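PDB 1C3P: protein (hdlp (histone deacetylase-like protein)) from Aquifex aeolicus, which probably acts as a zinc-dependent deacetylase of the histone deacetylase family, and is assigned to acetoin breakdown. Local coordinates for residues Phe117-Gly129 with Val285-Tyr297. Sequence-based numbering, arbitrary orientation.
Sequences FLKGNVAFNPAGG and VFGEGVYLGGGGY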
loop_
_atom_site.group_PDB
_atom_site.type_symbol
_atom_site.label_atom_id
_atom_site.label_comp_id
_atom_site.label_asym_id
_atom_site.label_seq_id
_atom_site.Cartn_x
_atom_site.Cartn_y
_atom_site.Cartn_z
ATOM N N PHE A 117 10.693 5.720 12.846
ATOM C CA PHE A 117 11.767 4.836 12.429
ATOM C C PHE A 117 13.128 5.477 12.689
ATOM O O PHE A 117 14.063 4.806 13.132
ATOM C CB PHE A 117 11.656 4.523 10.941
ATOM C CG PHE A 117 12.693 3.547 10.456
ATOM C CD1 PHE A 117 12.551 2.187 10.705
ATOM C CD2 PHE A 117 13.830 3.995 9.783
ATOM C CE1 PHE A 117 13.530 1.274 10.288
ATOM C CE2 PHE A 117 14.813 3.091 9.363
ATOM C CZ PHE A 117 14.661 1.731 9.617
ATOM N N LEU A 118 13.237 6.774 12.405
ATOM C CA LEU A 118 14.484 7.498 12.586
ATOM C C LEU A 118 14.851 7.687 14.050
ATOM O O LEU A 118 15.991 8.025 14.363
ATOM C CB LEU A 118 14.432 8.842 11.864
ATOM C CG LEU A 118 14.428 8.738 10.329
ATOM C CD1 LEU A 118 14.358 10.118 9.726
ATOM C CD2 LEU A 118 15.694 8.045 9.847
ATOM N N LYS A 119 13.887 7.470 14.942
ATOM C CA LYS A 119 14.129 7.554 16.384
ATOM C C LYS A 119 14.626 6.184 16.818
ATOM O O LYS A 119 15.018 5.984 17.970
ATOM C CB LYS A 119 12.841 7.815 17.155
ATOM C CG LYS A 119 12.141 9.113 16.854
ATOM C CD LYS A 119 10.817 9.137 17.596
ATOM C CE LYS A 119 10.112 10.446 17.410
ATOM N NZ LYS A 119 8.834 10.361 18.123
ATOM N N GLY A 120 14.564 5.228 15.899
ATOM C CA GLY A 120 15.001 3.888 16.220
ATOM C C GLY A 120 13.860 2.953 16.547
ATOM O O GLY A 120 14.086 1.827 16.990
ATOM N N ASN A 121 12.624 3.404 16.359
ATOM C CA ASN A 121 11.516 2.513 16.635
ATOM C C ASN A 121 10.954 1.937 15.351
ATOM O O ASN A 121 11.422 2.270 14.269
ATOM C CB ASN A 121 10.455 3.230 17.456
ATOM C CG ASN A 121 10.996 3.657 18.809
ATOM O OD1 ASN A 121 11.854 4.529 18.892
ATOM N ND2 ASN A 121 10.522 3.028 19.861
ATOM N N VAL A 122 9.990 1.034 15.483
ATOM C CA VAL A 122 9.379 0.381 14.327
ATOM C C VAL A 122 7.952 0.861 14.206
ATOM O O VAL A 122 7.179 0.806 15.164
ATOM C CB VAL A 122 9.396 -1.155 14.485
ATOM C CG1 VAL A 122 8.638 -1.815 13.323
ATOM C CG2 VAL A 122 10.837 -1.643 14.544
ATOM N N ALA A 123 7.575 1.327 13.020
ATOM C CA ALA A 123 6.233 1.847 12.876
ATOM C C ALA A 123 5.516 1.345 11.627
ATOM O O ALA A 123 6.137 0.978 10.630
ATOM C CB ALA A 123 6.286 3.358 12.866
ATOM N N PHE A 124 4.199 1.358 11.699
ATOM C CA PHE A 124 3.350 0.928 10.597
ATOM C C PHE A 124 2.251 1.963 10.396
ATOM O O PHE A 124 1.517 2.297 11.330
ATOM C CB PHE A 124 2.736 -0.444 10.920
ATOM C CG PHE A 124 1.743 -0.958 9.891
ATOM C CD1 PHE A 124 1.942 -0.752 8.530
ATOM C CD2 PHE A 124 0.654 -1.745 10.291
ATOM C CE1 PHE A 124 1.077 -1.324 7.584
ATOM C CE2 PHE A 124 -0.218 -2.329 9.340
ATOM C CZ PHE A 124 -0.001 -2.114 7.993
ATOM N N ASN A 125 2.167 2.495 9.182
ATOM C CA ASN A 125 1.115 3.431 8.837
ATOM C C ASN A 125 0.209 2.759 7.806
ATOM O O ASN A 125 0.465 2.826 6.604
ATOM C CB ASN A 125 1.679 4.718 8.231
ATOM C CG ASN A 125 0.591 5.558 7.625
ATOM O OD1 ASN A 125 -0.548 5.512 8.092
ATOM N ND2 ASN A 125 0.922 6.349 6.584
ATOM N N PRO A 126 -0.875 2.111 8.258
ATOM C CA PRO A 126 -1.782 1.441 7.328
ATOM C C PRO A 126 -2.489 2.347 6.317
ATOM O O PRO A 126 -2.926 1.880 5.272
ATOM C CB PRO A 126 -2.760 0.740 8.269
ATOM C CG PRO A 126 -2.814 1.710 9.451
ATOM C CD PRO A 126 -1.332 1.913 9.646
ATOM N N ALA A 127 -2.602 3.637 6.630
ATOM C CA ALA A 127 -3.268 4.579 5.738
ATOM C C ALA A 127 -2.373 4.974 4.570
ATOM O O ALA A 127 -2.861 5.481 3.558
ATOM C CB ALA A 127 -3.696 5.851 6.524
ATOM N N GLY A 128 -1.074 4.727 4.708
ATOM C CA GLY A 128 -0.114 5.099 3.677
ATOM C C GLY A 128 -0.062 4.179 2.468
ATOM O O GLY A 128 -0.842 3.244 2.339
ATOM N N GLY A 129 0.877 4.452 1.575
ATOM C CA GLY A 129 1.012 3.644 0.381
ATOM C C GLY A 129 0.088 4.032 -0.766
ATOM O O GLY A 129 -0.256 3.180 -1.581
ATOM N N VAL A 285 15.909 -10.034 4.366
ATOM C CA VAL A 285 16.863 -9.593 3.364
ATOM C C VAL A 285 17.394 -8.203 3.673
ATOM O O VAL A 285 18.593 -7.965 3.588
ATOM C CB VAL A 285 16.239 -9.570 1.942
ATOM C CG1 VAL A 285 17.256 -9.058 0.933
ATOM C CG2 VAL A 285 15.776 -10.972 1.540
ATOM N N PHE A 286 16.510 -7.279 4.040
ATOM C CA PHE A 286 16.963 -5.927 4.308
ATOM C C PHE A 286 16.868 -5.396 5.731
ATOM O O PHE A 286 17.178 -4.227 5.982
ATOM C CB PHE A 286 16.260 -4.953 3.355
ATOM C CG PHE A 286 16.653 -5.122 1.919
ATOM C CD1 PHE A 286 15.790 -5.725 1.007
ATOM C CD2 PHE A 286 17.915 -4.708 1.480
ATOM C CE1 PHE A 286 16.174 -5.911 -0.319
ATOM C CE2 PHE A 286 18.310 -4.891 0.155
ATOM C CZ PHE A 286 17.439 -5.494 -0.747
ATOM N N GLY A 287 16.467 -6.246 6.667
ATOM C CA GLY A 287 16.350 -5.791 8.038
ATOM C C GLY A 287 15.087 -4.977 8.198
ATOM O O GLY A 287 14.144 -5.121 7.409
ATOM N N GLU A 288 15.063 -4.113 9.208
ATOM C CA GLU A 288 13.893 -3.282 9.468
ATOM C C GLU A 288 13.800 -2.058 8.559
ATOM O O GLU A 288 14.810 -1.429 8.217
ATOM C CB GLU A 288 13.875 -2.811 10.920
ATOM C CG GLU A 288 13.698 -3.925 11.954
ATOM C CD GLU A 288 12.430 -4.734 11.741
ATOM O OE1 GLU A 288 11.347 -4.129 11.583
ATOM O OE2 GLU A 288 12.512 -5.979 11.746
ATOM N N GLY A 289 12.569 -1.732 8.181
ATOM C CA GLY A 289 12.314 -0.590 7.322
ATOM C C GLY A 289 11.049 0.123 7.760
ATOM O O GLY A 289 10.534 -0.157 8.837
ATOM N N VAL A 290 10.554 1.037 6.928
ATOM C CA VAL A 290 9.346 1.797 7.221
ATOM C C VAL A 290 8.199 1.064 6.522
ATOM O O VAL A 290 8.272 0.806 5.313
ATOM C CB VAL A 290 9.495 3.256 6.689
ATOM C CG1 VAL A 290 8.208 4.071 6.919
ATOM C CG2 VAL A 290 10.671 3.933 7.407
ATOM N N TYR A 291 7.154 0.725 7.278
ATOM C CA TYR A 291 6.021 -0.023 6.736
ATOM C C TYR A 291 4.745 0.797 6.502
ATOM O O TYR A 291 4.256 1.505 7.393
ATOM C CB TYR A 291 5.727 -1.205 7.656
ATOM C CG TYR A 291 6.989 -1.957 8.021
ATOM C CD1 TYR A 291 7.423 -2.049 9.350
ATOM C CD2 TYR A 291 7.787 -2.519 7.032
ATOM C CE1 TYR A 291 8.632 -2.683 9.675
ATOM C CE2 TYR A 291 8.988 -3.149 7.342
ATOM C CZ TYR A 291 9.407 -3.228 8.656
ATOM O OH TYR A 291 10.602 -3.855 8.936
ATOM N N LEU A 292 4.204 0.667 5.296
ATOM C CA LEU A 292 3.006 1.406 4.899
ATOM C C LEU A 292 1.912 0.464 4.446
ATOM O O LEU A 292 2.186 -0.669 4.058
ATOM C CB LEU A 292 3.338 2.344 3.724
ATOM C CG LEU A 292 4.538 3.286 3.849
ATOM C CD1 LEU A 292 4.685 4.094 2.529
ATOM C CD2 LEU A 292 4.347 4.207 5.027
ATOM N N GLY A 293 0.666 0.945 4.481
ATOM C CA GLY A 293 -0.447 0.133 4.028
ATOM C C GLY A 293 -0.498 0.213 2.508
ATOM O O GLY A 293 0.525 0.428 1.846
ATOM N N GLY A 294 -1.684 0.051 1.945
ATOM C CA GLY A 294 -1.809 0.121 0.504
ATOM C C GLY A 294 -3.214 -0.254 0.112
ATOM O O GLY A 294 -4.093 -0.309 0.967
ATOM N N GLY A 295 -3.415 -0.516 -1.179
ATOM C CA GLY A 295 -4.721 -0.893 -1.681
ATOM C C GLY A 295 -5.173 -2.186 -1.025
ATOM O O GLY A 295 -4.357 -3.043 -0.690
ATOM N N GLY A 296 -6.477 -2.309 -0.836
ATOM C CA GLY A 296 -7.071 -3.478 -0.211
ATOM C C GLY A 296 -8.514 -3.042 -0.201
ATOM O O GLY A 296 -8.826 -1.981 0.334
ATOM N N TYR A 297 -9.402 -3.849 -0.771
ATOM C CA TYR A 297 -10.782 -3.422 -0.887
ATOM C C TYR A 297 -11.845 -4.342 -0.292
ATOM O O TYR A 297 -13.034 -4.056 -0.413
ATOM C CB TYR A 297 -11.068 -3.145 -2.369
ATOM C CG TYR A 297 -9.988 -2.280 -3.020
ATOM C CD1 TYR A 297 -8.777 -2.833 -3.470
ATOM C CD2 TYR A 297 -10.152 -0.903 -3.115
ATOM C CE1 TYR A 297 -7.756 -2.018 -3.997
ATOM C CE2 TYR A 297 -9.144 -0.088 -3.635
ATOM C CZ TYR A 297 -7.959 -0.640 -4.070
ATOM O OH TYR A 297 -6.991 0.212 -4.573
HETATM O O HOH W 1 8.981 1.321 10.781
HETATM O O HOH W 2 -4.276 2.144 3.089
#
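Asn125 N donates to Tyr291 O at 2.9 Å in a nearly straight bond (169°), and one step on Gly293 N reaches Asn125 O at 2.8 Å. That carbonyl also accepts from Gly128 N, closing a type I turn, and the two donors come from opposite faces of its plane. Here the chains pack tightest: Gly129 has positive phi, and a side chain on it or on Gly293 would run into a backbone carbonyl opposite, so glycine suits both. Strands 122-125 and 290-292 are parallel neighbours in the eight-stranded sheet of the arginase-like deacetylase fold, and the glycine run leaving the second strand brings Gly294 beside Asp168, which binds zinc in the metal-loaded protein; no zinc is bound in this model. Toward the strands' beginnings the pairing opens, and water 1 accepts from Ala123 N and donates to Gly289 O. Val122 and Glu288 are partly exposed here, the Tyr291 ring buried behind them. With CG beside the backbone N (chi1 -47°), that ring runs back toward its strand's start: its edge meets Val122 CG1, and its hydroxyl donates to Glu288 OE1 from above the carboxylate plane and accepts from Gly289 N at 3.0 Å. A phenylalanine in place of Tyr291 would probably leave Gly289 N without its acceptor and Glu288 OE1 without the hydroxyl donor, the carboxylate then relying on its salt bridge to Arg283. On the other face, branched Val290 sets CG2 3.7 Å from Phe117 CG, joining helix 98-118 to the sheet.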